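Local coordinates for protein N-deoxyribosyltransferase (Bacillus psychrosaccharolyticus, PDB 6EVS) that catalyses the transfer of 2'-deoxyribosyl groups between nucleobases, a reaction useful for synthesising modified nucleosides, at residues K21-L26 with V33-E38; A7-F10 with E14-K17; K3-S8 with K57-H62. All coordinates share one frame; numbering follows the deposited sequence.

Interaction 1. Residues K21-L26 with V33-E38; sequences KAEQVL and VFSPRE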
ATOM      1  N   LYS A  21       5.199 -31.143  -9.097  1.00 40.30           N
ATOM      2  CA  LYS A  21       6.283 -31.385  -8.156  1.00 39.61           C
ATOM      3  C   LYS A  21       6.309 -30.307  -7.083  1.00 38.25           C
ATOM      4  O   LYS A  21       6.534 -30.606  -5.904  1.00 38.91           O
ATOM      5  CB  LYS A  21       7.623 -31.446  -8.895  1.00 41.99           C
ATOM      6  CG  LYS A  21       8.844 -31.658  -7.989  1.00 47.91           C
ATOM      7  CD  LYS A  21       8.709 -32.932  -7.162  1.00 47.82           C
ATOM      8  CE  LYS A  21      10.042 -33.391  -6.595  1.00 51.07           C
ATOM      9  NZ  LYS A  21       9.925 -34.752  -5.990  1.00 56.68           N
ATOM     10  N   ALA A  22       6.072 -29.051  -7.476  1.00 35.68           N
ATOM     11  CA  ALA A  22       6.031 -27.960  -6.503  1.00 38.55           C
ATOM     12  C   ALA A  22       4.917 -28.174  -5.487  1.00 35.52           C
ATOM     13  O   ALA A  22       5.122 -27.989  -4.279  1.00 35.44           O
ATOM     14  CB  ALA A  22       5.851 -26.614  -7.208  1.00 35.14           C
ATOM     15  N   GLU A  23       3.721 -28.532  -5.965  1.00 32.57           N
ATOM     16  CA  GLU A  23       2.610 -28.820  -5.059  1.00 30.24           C
ATOM     17  C   GLU A  23       2.997 -29.909  -4.065  1.00 39.18           C
ATOM     18  O   GLU A  23       2.837 -29.745  -2.847  1.00 35.14           O
ATOM     19  CB  GLU A  23       1.372 -29.242  -5.848  1.00 32.63           C
ATOM     20  CG  GLU A  23       0.727 -28.150  -6.704  1.00 33.28           C
ATOM     21  CD  GLU A  23      -0.204 -28.742  -7.763  1.00 40.38           C
ATOM     22  OE1 GLU A  23      -0.192 -29.988  -7.924  1.00 39.94           O
ATOM     23  OE2 GLU A  23      -0.948 -27.973  -8.419  1.00 38.62           O
ATOM     24  N   GLN A  24       3.564 -31.008  -4.570  1.00 39.58           N
ATOM     25  CA  GLN A  24       3.923 -32.135  -3.715  1.00 41.83           C
ATOM     26  C   GLN A  24       4.997 -31.748  -2.706  1.00 40.58           C
ATOM     27  O   GLN A  24       4.903 -32.091  -1.522  1.00 41.08           O
ATOM     28  CB  GLN A  24       4.395 -33.314  -4.574  1.00 49.52           C
ATOM     29  CG  GLN A  24       5.255 -34.319  -3.811  1.00 58.68           C
ATOM     30  CD  GLN A  24       6.302 -34.994  -4.681  1.00 70.91           C
ATOM     31  OE1 GLN A  24       7.504 -34.914  -4.413  1.00 71.88           O
ATOM     32  NE2 GLN A  24       5.845 -35.672  -5.729  1.00 74.55           N
ATOM     33  N   VAL A  25       6.035 -31.041  -3.154  1.00 41.08           N
ATOM     34  CA  VAL A  25       7.137 -30.711  -2.253  1.00 37.39           C
ATOM     35  C   VAL A  25       6.663 -29.755  -1.164  1.00 37.34           C
ATOM     36  O   VAL A  25       6.909 -29.975   0.032  1.00 33.10           O
ATOM     37  CB  VAL A  25       8.321 -30.124  -3.041  1.00 32.28           C
ATOM     38  CG1 VAL A  25       9.307 -29.433  -2.091  1.00 32.72           C
ATOM     39  CG2 VAL A  25       9.026 -31.227  -3.834  1.00 34.05           C
ATOM     40  N   LEU A  26       5.977 -28.680  -1.561  1.00 33.00           N
ATOM     41  CA  LEU A  26       5.602 -27.663  -0.583  1.00 31.47           C
ATOM     42  C   LEU A  26       4.536 -28.180   0.370  1.00 36.11           C
ATOM     43  O   LEU A  26       4.537 -27.812   1.551  1.00 37.22           O
ATOM     44  CB  LEU A  26       5.121 -26.390  -1.287  1.00 27.24           C
ATOM     45  CG  LEU A  26       6.163 -25.700  -2.173  1.00 31.62           C
ATOM     46  CD1 LEU A  26       5.564 -24.555  -2.963  1.00 27.45           C
ATOM     47  CD2 LEU A  26       7.342 -25.207  -1.340  1.00 32.30           C
ATOM     48  N   VAL A  33      -0.908 -24.575   0.237  1.00 31.69           N
ATOM     49  CA  VAL A  33      -0.553 -24.080  -1.084  1.00 33.44           C
ATOM     50  C   VAL A  33      -1.821 -23.824  -1.878  1.00 27.92           C
ATOM     51  O   VAL A  33      -2.639 -24.737  -2.061  1.00 29.73           O
ATOM     52  CB  VAL A  33       0.349 -25.077  -1.826  1.00 32.44           C
ATOM     53  CG1 VAL A  33       0.720 -24.514  -3.191  1.00 26.17           C
ATOM     54  CG2 VAL A  33       1.571 -25.386  -0.976  1.00 30.93           C
ATOM     55  N   PHE A  34      -1.972 -22.600  -2.388  1.00 26.13           N
ATOM     56  CA  PHE A  34      -3.000 -22.316  -3.389  1.00 32.42           C
ATOM     57  C   PHE A  34      -2.390 -22.513  -4.771  1.00 32.56           C
ATOM     58  O   PHE A  34      -1.442 -21.808  -5.139  1.00 29.52           O
ATOM     59  CB  PHE A  34      -3.552 -20.895  -3.264  1.00 33.17           C
ATOM     60  CG  PHE A  34      -4.590 -20.551  -4.313  1.00 30.99           C
ATOM     61  CD1 PHE A  34      -5.925 -20.869  -4.112  1.00 29.94           C
ATOM     62  CD2 PHE A  34      -4.224 -19.912  -5.495  1.00 27.47           C
ATOM     63  CE1 PHE A  34      -6.907 -20.530  -5.058  1.00 32.24           C
ATOM     64  CE2 PHE A  34      -5.183 -19.596  -6.467  1.00 27.08           C
ATOM     65  CZ  PHE A  34      -6.542 -19.904  -6.242  1.00 33.59           C
ATOM     66  N   SER A  35      -2.938 -23.458  -5.536  1.00 26.50           N
ATOM     67  CA  SER A  35      -2.398 -23.781  -6.854  1.00 29.40           C
ATOM     68  C   SER A  35      -3.420 -23.400  -7.909  1.00 26.38           C
ATOM     69  O   SER A  35      -4.487 -24.024  -7.974  1.00 32.05           O
ATOM     70  CB  SER A  35      -2.044 -25.264  -6.966  1.00 30.82           C
ATOM     71  OG  SER A  35      -1.412 -25.525  -8.226  1.00 32.44           O
ATOM     72  N   PRO A  36      -3.161 -22.372  -8.716  1.00 32.97           N
ATOM     73  CA  PRO A  36      -4.201 -21.851  -9.611  1.00 31.82           C
ATOM     74  C   PRO A  36      -4.828 -22.892 -10.516  1.00 34.31           C
ATOM     75  O   PRO A  36      -6.001 -22.739 -10.863  1.00 35.19           O
ATOM     76  CB  PRO A  36      -3.458 -20.784 -10.417  1.00 36.92           C
ATOM     77  CG  PRO A  36      -2.422 -20.244  -9.403  1.00 32.06           C
ATOM     78  CD  PRO A  36      -1.973 -21.496  -8.673  1.00 29.78           C
ATOM     79  N   ARG A  37      -4.100 -23.945 -10.889  1.00 36.44           N
ATOM     80  CA  ARG A  37      -4.652 -24.955 -11.788  1.00 43.51           C
ATOM     81  C   ARG A  37      -5.771 -25.766 -11.134  1.00 46.95           C
ATOM     82  O   ARG A  37      -6.617 -26.330 -11.849  1.00 42.97           O
ATOM     83  CB  ARG A  37      -3.539 -25.888 -12.271  1.00 47.00           C
ATOM     84  CG  ARG A  37      -3.152 -26.960 -11.274  1.00 44.89           C
ATOM     85  CD  ARG A  37      -2.129 -27.908 -11.841  1.00 51.18           C
ATOM     86  NE  ARG A  37      -1.768 -28.939 -10.876  1.00 45.22           N
ATOM     87  CZ  ARG A  37      -1.547 -30.206 -11.187  1.00 53.47           C
ATOM     88  NH1 ARG A  37      -1.668 -30.597 -12.444  1.00 62.00           N
ATOM     89  NH2 ARG A  37      -1.213 -31.077 -10.243  1.00 55.61           N
ATOM     90  N   GLU A  38      -5.785 -25.848  -9.798  1.00 40.22           N
ATOM     91  CA  GLU A  38      -6.857 -26.515  -9.070  1.00 46.89           C
ATOM     92  C   GLU A  38      -8.057 -25.610  -8.864  1.00 46.38           C
ATOM     93  O   GLU A  38      -9.025 -26.029  -8.224  1.00 43.33           O
ATOM     94  CB  GLU A  38      -6.367 -26.999  -7.697  1.00 48.03           C
ATOM     95  CG  GLU A  38      -5.007 -27.693  -7.674  1.00 47.67           C
ATOM     96  CD  GLU A  38      -4.596 -28.112  -6.267  1.00 43.12           C
ATOM     97  OE1 GLU A  38      -3.952 -29.172  -6.119  1.00 45.11           O
ATOM     98  OE2 GLU A  38      -4.915 -27.378  -5.307  1.00 41.59           O
TER
HETATM   99  O   HOH W   1      -2.986 -31.085  -7.636  1.00 39.80           O
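E23 and R37 form the charged centre of this contact, which ties helix 13-28 to the end of strand 32-34 within one beta-alpha-beta unit. The guanidinium meets the carboxylate side-on, one nitrogen to each oxygen: R37 NE gives to E23 OE2 at 2.8 Å, and R37 NH2 gives to E23 OE1, also at 2.8 Å. Both oxygens are approached on their syn side, but the two flat groups are twisted 35° apart, so the fork is not coplanar. R37 CG sits between its own backbone N and carbonyl carbon (chi1 80°), and an extended chain from there carries NE back to the helix.

Uncharged donors add to this: S35 OG donates to E23 OE2 at a very short 2.5 Å. Water 1 bridges the two acids, giving to E23 OE1 at 3.0 Å and to E38 OE1 at 2.6 Å; E38 OE2 is itself paired with R27. Apolar packing is confined to L26 CB against V33 CG2, 3.7 Å apart.

E23 is buried, yet R37 NE and the very short serine bond meet OE2 while R37 NH2 and water 1 meet OE1; the positive charge of R37 probably favours its ionised form despite the acidic E38 nearby.

Interaction 2. Residues A7-F10 with E14-K17; sequences ASPF and EQLK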
ATOM      1  N   ALA A   7       2.841 -19.473  -8.147  1.00 22.49           N
ATOM      2  CA  ALA A   7       2.761 -18.748  -9.416  1.00 23.94           C
ATOM      3  C   ALA A   7       3.535 -19.506 -10.501  1.00 27.70           C
ATOM      4  O   ALA A   7       4.770 -19.541 -10.490  1.00 26.76           O
ATOM      5  CB  ALA A   7       3.308 -17.327  -9.284  1.00 22.43           C
ATOM      6  N   SER A   8       2.814 -20.039 -11.490  1.00 23.35           N
ATOM      7  CA  SER A   8       3.457 -20.773 -12.577  1.00 24.51           C
ATOM      8  C   SER A   8       2.467 -20.964 -13.717  1.00 25.67           C
ATOM      9  O   SER A   8       1.263 -21.081 -13.463  1.00 28.80           O
ATOM     10  CB  SER A   8       3.956 -22.145 -12.111  1.00 26.25           C
ATOM     11  OG  SER A   8       4.353 -22.951 -13.250  1.00 31.14           O
ATOM     12  N   PRO A   9       2.917 -21.026 -14.969  1.00 27.35           N
ATOM     13  CA  PRO A   9       2.032 -21.507 -16.031  1.00 33.49           C
ATOM     14  C   PRO A   9       1.703 -22.974 -15.802  1.00 36.02           C
ATOM     15  O   PRO A   9       2.381 -23.674 -15.048  1.00 32.21           O
ATOM     16  CB  PRO A   9       2.857 -21.309 -17.312  1.00 39.22           C
ATOM     17  CG  PRO A   9       4.292 -21.368 -16.855  1.00 30.53           C
ATOM     18  CD  PRO A   9       4.265 -20.702 -15.472  1.00 28.43           C
ATOM     19  N   PHE A  10       0.639 -23.442 -16.467  1.00 31.06           N
ATOM     20  CA  PHE A  10       0.212 -24.836 -16.326  1.00 38.30           C
ATOM     21  C   PHE A  10      -0.504 -25.273 -17.594  1.00 42.40           C
ATOM     22  O   PHE A  10      -1.545 -25.936 -17.547  1.00 39.74           O
ATOM     23  CB  PHE A  10      -0.669 -25.047 -15.090  1.00 38.41           C
ATOM     24  CG  PHE A  10      -1.775 -24.035 -14.932  1.00 32.43           C
ATOM     25  CD1 PHE A  10      -3.056 -24.309 -15.397  1.00 34.09           C
ATOM     26  CD2 PHE A  10      -1.540 -22.823 -14.302  1.00 33.59           C
ATOM     27  CE1 PHE A  10      -4.083 -23.391 -15.250  1.00 38.72           C
ATOM     28  CE2 PHE A  10      -2.557 -21.897 -14.138  1.00 32.96           C
ATOM     29  CZ  PHE A  10      -3.836 -22.178 -14.618  1.00 36.57           C
ATOM     30  N   GLU A  14       4.933 -30.068 -19.777  1.00 47.96           N
ATOM     31  CA  GLU A  14       6.158 -29.771 -19.042  1.00 48.60           C
ATOM     32  C   GLU A  14       5.884 -28.803 -17.896  1.00 46.71           C
ATOM     33  O   GLU A  14       6.330 -29.022 -16.764  1.00 40.64           O
ATOM     34  CB  GLU A  14       7.209 -29.200 -19.997  1.00 53.62           C
ATOM     35  CG  GLU A  14       8.603 -29.104 -19.413  1.00 62.71           C
ATOM     36  CD  GLU A  14       9.143 -30.455 -18.994  1.00 70.31           C
ATOM     37  OE1 GLU A  14       9.761 -30.546 -17.909  1.00 71.66           O
ATOM     38  OE2 GLU A  14       8.946 -31.425 -19.750  1.00 74.70           O
ATOM     39  N   GLN A  15       5.149 -27.727 -18.170  1.00 44.25           N
ATOM     40  CA  GLN A  15       4.788 -26.808 -17.102  1.00 40.91           C
ATOM     41  C   GLN A  15       3.976 -27.528 -16.034  1.00 40.70           C
ATOM     42  O   GLN A  15       4.206 -27.344 -14.833  1.00 38.51           O
ATOM     43  CB  GLN A  15       4.023 -25.617 -17.677  1.00 35.76           C
ATOM     44  CG  GLN A  15       4.671 -25.000 -18.905  1.00 35.07           C
ATOM     45  CD  GLN A  15       3.816 -23.932 -19.564  1.00 38.76           C
ATOM     46  OE1 GLN A  15       4.316 -23.073 -20.300  1.00 49.21           O
ATOM     47  NE2 GLN A  15       2.522 -23.977 -19.301  1.00 35.39           N
ATOM     48  N   LEU A  16       3.051 -28.396 -16.447  1.00 41.75           N
ATOM     49  CA  LEU A  16       2.254 -29.144 -15.476  1.00 38.83           C
ATOM     50  C   LEU A  16       3.120 -30.058 -14.620  1.00 38.29           C
ATOM     51  O   LEU A  16       2.843 -30.228 -13.425  1.00 34.69           O
ATOM     52  CB  LEU A  16       1.194 -29.972 -16.191  1.00 37.28           C
ATOM     53  CG  LEU A  16       0.005 -29.195 -16.705  1.00 35.61           C
ATOM     54  CD1 LEU A  16      -0.683 -30.021 -17.781  1.00 40.79           C
ATOM     55  CD2 LEU A  16      -0.951 -28.888 -15.565  1.00 38.60           C
ATOM     56  N   LYS A  17       4.161 -30.657 -15.208  1.00 36.86           N
ATOM     57  CA  LYS A  17       5.059 -31.488 -14.421  1.00 42.68           C
ATOM     58  C   LYS A  17       5.690 -30.687 -13.283  1.00 42.15           C
ATOM     59  O   LYS A  17       5.673 -31.116 -12.124  1.00 40.20           O
ATOM     60  CB  LYS A  17       6.133 -32.097 -15.317  1.00 45.65           C
ATOM     61  CG  LYS A  17       7.360 -32.600 -14.570  1.00 54.63           C
ATOM     62  CD  LYS A  17       8.354 -33.264 -15.526  1.00 62.16           C
ATOM     63  CE  LYS A  17       7.630 -34.177 -16.500  1.00 68.17           C
ATOM     64  NZ  LYS A  17       8.454 -34.495 -17.710  1.00 77.34           N
TER
HETATM   65  O   HOH W   2       5.771 -24.920 -14.372  1.00 33.77           O
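P9 and Q15 pack against each other across the loop joining strand 3-7 to helix 13-28 in a beta-alpha-beta unit: residues 7-10 run out of the end of the strand into the loop, and residues 14-17 belong to the first turns of the helix. The compact part of the contact is the pairing of the pyrrolidine ring with the glutamine side chain, which cross at about a right angle. Q15 CG lies beside its own backbone N (chi1 -47°), and the extended chain beyond it brings Q15 CD to 3.6 Å from P9 CB. Nearer the helix backbone, Q15 CB approaches P9 O at 3.7 Å. This side is buried further by the loop residues N76, D78 and D79 and by T82 of helix 80-91, while N12 OD1 accepts a hydrogen bond from Q15 N.

The F10 and L16 side is looser, and both residues are partly exposed. The F10 side chain leads away from the helix, leaving its backbone and CB for the leucine: L16 CD2 is 3.6 Å from F10 O and 3.9 Å from F10 CB. CD2 makes the nearest approach, with L16 CG close behind. The exposed E14 and K17, joined by a long salt bridge, mark the solvent side.

Between loop and helix, polar atoms are joined through a solvent molecule. Water 2 gives one hydrogen bond to S8 OG at 2.7 Å and another to Q15 O at 2.9 Å, so the serine is linked to the helix backbone indirectly. S8 OG in turn donates to P9 O at 2.8 Å, arriving in the carbonyl plane on a lone pair, with a C=O...OG angle of 130°.

Interaction 3. Residues K3-S8 with K57-H62; sequences KIYLAS and KNDLEH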
ATOM      1  N   LYS A   3       1.322 -20.049   4.315  1.00 28.01           N
ATOM      2  CA  LYS A   3       0.440 -20.051   3.156  1.00 29.41           C
ATOM      3  C   LYS A   3       1.238 -19.597   1.938  1.00 30.87           C
ATOM      4  O   LYS A   3       1.945 -18.579   1.990  1.00 23.96           O
ATOM      5  CB  LYS A   3      -0.766 -19.132   3.378  1.00 30.23           C
ATOM      6  CG  LYS A   3      -1.506 -19.372   4.692  1.00 31.70           C
ATOM      7  CD  LYS A   3      -2.686 -18.403   4.854  1.00 37.59           C
ATOM      8  CE  LYS A   3      -2.339 -17.185   5.699  1.00 39.13           C
ATOM      9  NZ  LYS A   3      -3.438 -16.152   5.691  1.00 43.13           N
ATOM     10  N   ILE A   4       1.142 -20.354   0.846  1.00 29.98           N
ATOM     11  CA  ILE A   4       1.988 -20.123  -0.319  1.00 22.41           C
ATOM     12  C   ILE A   4       1.120 -20.029  -1.562  1.00 30.16           C
ATOM     13  O   ILE A   4       0.284 -20.908  -1.806  1.00 30.53           O
ATOM     14  CB  ILE A   4       3.037 -21.235  -0.487  1.00 28.40           C
ATOM     15  CG1 ILE A   4       3.993 -21.271   0.723  1.00 24.94           C
ATOM     16  CG2 ILE A   4       3.785 -21.040  -1.812  1.00 24.94           C
ATOM     17  CD1 ILE A   4       5.091 -22.370   0.590  1.00 30.78           C
ATOM     18  N   TYR A   5       1.313 -18.963  -2.342  1.00 22.35           N
ATOM     19  CA  TYR A   5       0.699 -18.869  -3.661  1.00 24.68           C
ATOM     20  C   TYR A   5       1.666 -19.417  -4.699  1.00 26.40           C
ATOM     21  O   TYR A   5       2.768 -18.879  -4.848  1.00 24.78           O
ATOM     22  CB  TYR A   5       0.356 -17.419  -3.988  1.00 27.07           C
ATOM     23  CG  TYR A   5      -0.425 -17.248  -5.280  1.00 27.02           C
ATOM     24  CD1 TYR A   5      -1.829 -17.232  -5.274  1.00 29.44           C
ATOM     25  CD2 TYR A   5       0.228 -17.105  -6.507  1.00 25.59           C
ATOM     26  CE1 TYR A   5      -2.559 -17.085  -6.476  1.00 34.35           C
ATOM     27  CE2 TYR A   5      -0.485 -16.951  -7.689  1.00 29.30           C
ATOM     28  CZ  TYR A   5      -1.872 -16.952  -7.674  1.00 25.40           C
ATOM     29  OH  TYR A   5      -2.549 -16.767  -8.861  1.00 24.47           O
ATOM     30  N   LEU A   6       1.238 -20.430  -5.462  1.00 24.16           N
ATOM     31  CA  LEU A   6       2.141 -21.066  -6.439  1.00 23.52           C
ATOM     32  C   LEU A   6       1.932 -20.382  -7.784  1.00 23.35           C
ATOM     33  O   LEU A   6       0.940 -20.640  -8.478  1.00 26.09           O
ATOM     34  CB  LEU A   6       1.873 -22.562  -6.502  1.00 28.47           C
ATOM     35  CG  LEU A   6       2.677 -23.384  -7.502  1.00 30.10           C
ATOM     36  CD1 LEU A   6       4.172 -23.148  -7.271  1.00 26.78           C
ATOM     37  CD2 LEU A   6       2.305 -24.842  -7.330  1.00 32.54           C
ATOM     38  N   ALA A   7       2.841 -19.473  -8.147  1.00 22.49           N
ATOM     39  CA  ALA A   7       2.761 -18.748  -9.416  1.00 23.94           C
ATOM     40  C   ALA A   7       3.535 -19.506 -10.501  1.00 27.70           C
ATOM     41  O   ALA A   7       4.770 -19.541 -10.490  1.00 26.76           O
ATOM     42  CB  ALA A   7       3.308 -17.327  -9.284  1.00 22.43           C
ATOM     43  N   SER A   8       2.814 -20.039 -11.490  1.00 23.35           N
ATOM     44  CA  SER A   8       3.457 -20.773 -12.577  1.00 24.51           C
ATOM     45  C   SER A   8       2.467 -20.964 -13.717  1.00 25.67           C
ATOM     46  O   SER A   8       1.263 -21.081 -13.463  1.00 28.80           O
ATOM     47  CB  SER A   8       3.956 -22.145 -12.111  1.00 26.25           C
ATOM     48  OG  SER A   8       4.353 -22.951 -13.250  1.00 31.14           O
ATOM     49  N   LYS A  57     -10.109 -12.427  -9.837  1.00 32.22           N
ATOM     50  CA  LYS A  57     -10.357 -11.978  -8.471  1.00 36.85           C
ATOM     51  C   LYS A  57      -9.933 -13.033  -7.467  1.00 27.34           C
ATOM     52  O   LYS A  57      -9.313 -12.713  -6.454  1.00 27.69           O
ATOM     53  CB  LYS A  57     -11.836 -11.629  -8.287  1.00 35.24           C
ATOM     54  CG  LYS A  57     -12.241 -10.350  -8.974  1.00 43.03           C
ATOM     55  CD  LYS A  57     -13.739 -10.053  -8.760  1.00 46.66           C
ATOM     56  CE  LYS A  57     -14.109  -8.687  -9.320  1.00 51.27           C
ATOM     57  NZ  LYS A  57     -15.237  -8.033  -8.587  1.00 58.06           N
ATOM     58  N   ASN A  58     -10.217 -14.309  -7.753  1.00 28.45           N
ATOM     59  CA  ASN A  58      -9.850 -15.345  -6.798  1.00 28.69           C
ATOM     60  C   ASN A  58      -8.341 -15.491  -6.712  1.00 29.58           C
ATOM     61  O   ASN A  58      -7.788 -15.694  -5.622  1.00 26.66           O
ATOM     62  CB  ASN A  58     -10.490 -16.680  -7.188  1.00 30.66           C
ATOM     63  CG  ASN A  58     -10.422 -17.702  -6.070  1.00 38.37           C
ATOM     64  OD1 ASN A  58     -10.541 -17.353  -4.889  1.00 34.30           O
ATOM     65  ND2 ASN A  58     -10.227 -18.964  -6.429  1.00 33.39           N
ATOM     66  N   ASP A  59      -7.660 -15.390  -7.855  1.00 26.50           N
ATOM     67  CA  ASP A  59      -6.202 -15.516  -7.880  1.00 29.88           C
ATOM     68  C   ASP A  59      -5.555 -14.392  -7.085  1.00 34.82           C
ATOM     69  O   ASP A  59      -4.727 -14.634  -6.195  1.00 29.53           O
ATOM     70  CB  ASP A  59      -5.696 -15.504  -9.327  1.00 27.86           C
ATOM     71  CG  ASP A  59      -5.910 -16.837 -10.049  1.00 38.75           C
ATOM     72  OD1 ASP A  59      -6.456 -17.781  -9.432  1.00 39.17           O
ATOM     73  OD2 ASP A  59      -5.528 -16.929 -11.230  1.00 37.29           O
ATOM     74  N   LEU A  60      -5.915 -13.144  -7.412  1.00 30.27           N
ATOM     75  CA  LEU A  60      -5.370 -11.989  -6.705  1.00 27.47           C
ATOM     76  C   LEU A  60      -5.675 -12.052  -5.208  1.00 31.01           C
ATOM     77  O   LEU A  60      -4.792 -11.813  -4.374  1.00 30.28           O
ATOM     78  CB  LEU A  60      -5.921 -10.700  -7.318  1.00 33.67           C
ATOM     79  CG  LEU A  60      -5.290  -9.378  -6.884  1.00 38.97           C
ATOM     80  CD1 LEU A  60      -3.767  -9.416  -7.070  1.00 32.14           C
ATOM     81  CD2 LEU A  60      -5.907  -8.219  -7.656  1.00 37.81           C
ATOM     82  N   GLU A  61      -6.915 -12.389  -4.840  1.00 24.27           N
ATOM     83  CA  GLU A  61      -7.230 -12.529  -3.422  1.00 26.44           C
ATOM     84  C   GLU A  61      -6.333 -13.574  -2.755  1.00 28.64           C
ATOM     85  O   GLU A  61      -5.933 -13.405  -1.595  1.00 30.10           O
ATOM     86  CB  GLU A  61      -8.712 -12.875  -3.225  1.00 27.79           C
ATOM     87  CG  GLU A  61      -9.238 -12.463  -1.866  1.00 49.77           C
ATOM     88  CD  GLU A  61      -9.249 -10.951  -1.676  1.00 58.12           C
ATOM     89  OE1 GLU A  61      -9.231 -10.502  -0.519  1.00 65.24           O
ATOM     90  OE2 GLU A  61      -9.265 -10.208  -2.682  1.00 62.32           O
ATOM     91  N   HIS A  62      -5.967 -14.647  -3.478  1.00 24.37           N
ATOM     92  CA  HIS A  62      -5.118 -15.646  -2.847  1.00 24.47           C
ATOM     93  C   HIS A  62      -3.645 -15.246  -2.829  1.00 27.72           C
ATOM     94  O   HIS A  62      -2.891 -15.750  -1.991  1.00 26.32           O
ATOM     95  CB  HIS A  62      -5.319 -17.009  -3.503  1.00 25.67           C
ATOM     96  CG  HIS A  62      -6.511 -17.730  -2.966  1.00 28.21           C
ATOM     97  ND1 HIS A  62      -7.781 -17.532  -3.463  1.00 28.49           N
ATOM     98  CD2 HIS A  62      -6.642 -18.592  -1.930  1.00 29.29           C
ATOM     99  CE1 HIS A  62      -8.634 -18.292  -2.797  1.00 32.43           C
ATOM    100  NE2 HIS A  62      -7.973 -18.936  -1.852  1.00 30.60           N
TER
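Y5 reaches from strand 3-7 to helix 49-65: with CG anti to the backbone N (chi1 -174°), its ring extends from the strand toward D59 and H62. At the root of the side chain, Y5 CB passes H62 O at 4.2 Å. Along one flank of the ring, Y5 CD1 comes within 3.6 Å of H62 C, while H62 CB lies at the ring edge, in its plane. One atom further, Y5 CE1 is 3.3 Å from D59 O. At the tip, Y5 OH packs against D59 CB at 3.4 Å; ring and carboxylate planes stand 75° apart. The hydroxyl is hydrogen-bonded to E85 OE2 of helix 80-91, outside the two segments.

H62 is anchored on its own helix, with ND1 donating to N58 O at 2.8 Å, close to the imidazole plane. Its other nitrogen, NE2, is hydrogen-bonded to T131 O of the second subunit. The imidazole also stacks on F34, so this helix face serves both the sheet packing and the subunit interface.

No hydrogen bond crosses between strand and helix here: the tyrosine makes only van der Waals contact with the helix, F34 also packs on its ring, and its polar end is satisfied by E85.

How the interactions relate
Interactions 1 and 2 both use helix 13-28, and their centres lie about 10 Å apart. The F10 ring joins them, its CD1 3.5 Å from R37 CB, while L16 CD2 approaches R37 NH1 at 3.6 Å. Interactions 1 and 3, with centres about 11 Å apart, meet through neighbouring parallel strands: F34 N to I4 O at 2.9 Å and F34 O to L6 N at 3.0 Å are probable hydrogen bonds. Interactions 2 and 3 share A7 and S8, their centres about 14 Å apart. Together they pack helices 13-28 and 49-65 about strand 3-7. The loop of interaction 2 follows the strand's C-terminal end, the edge where parallel alpha/beta enzymes usually place their active sites.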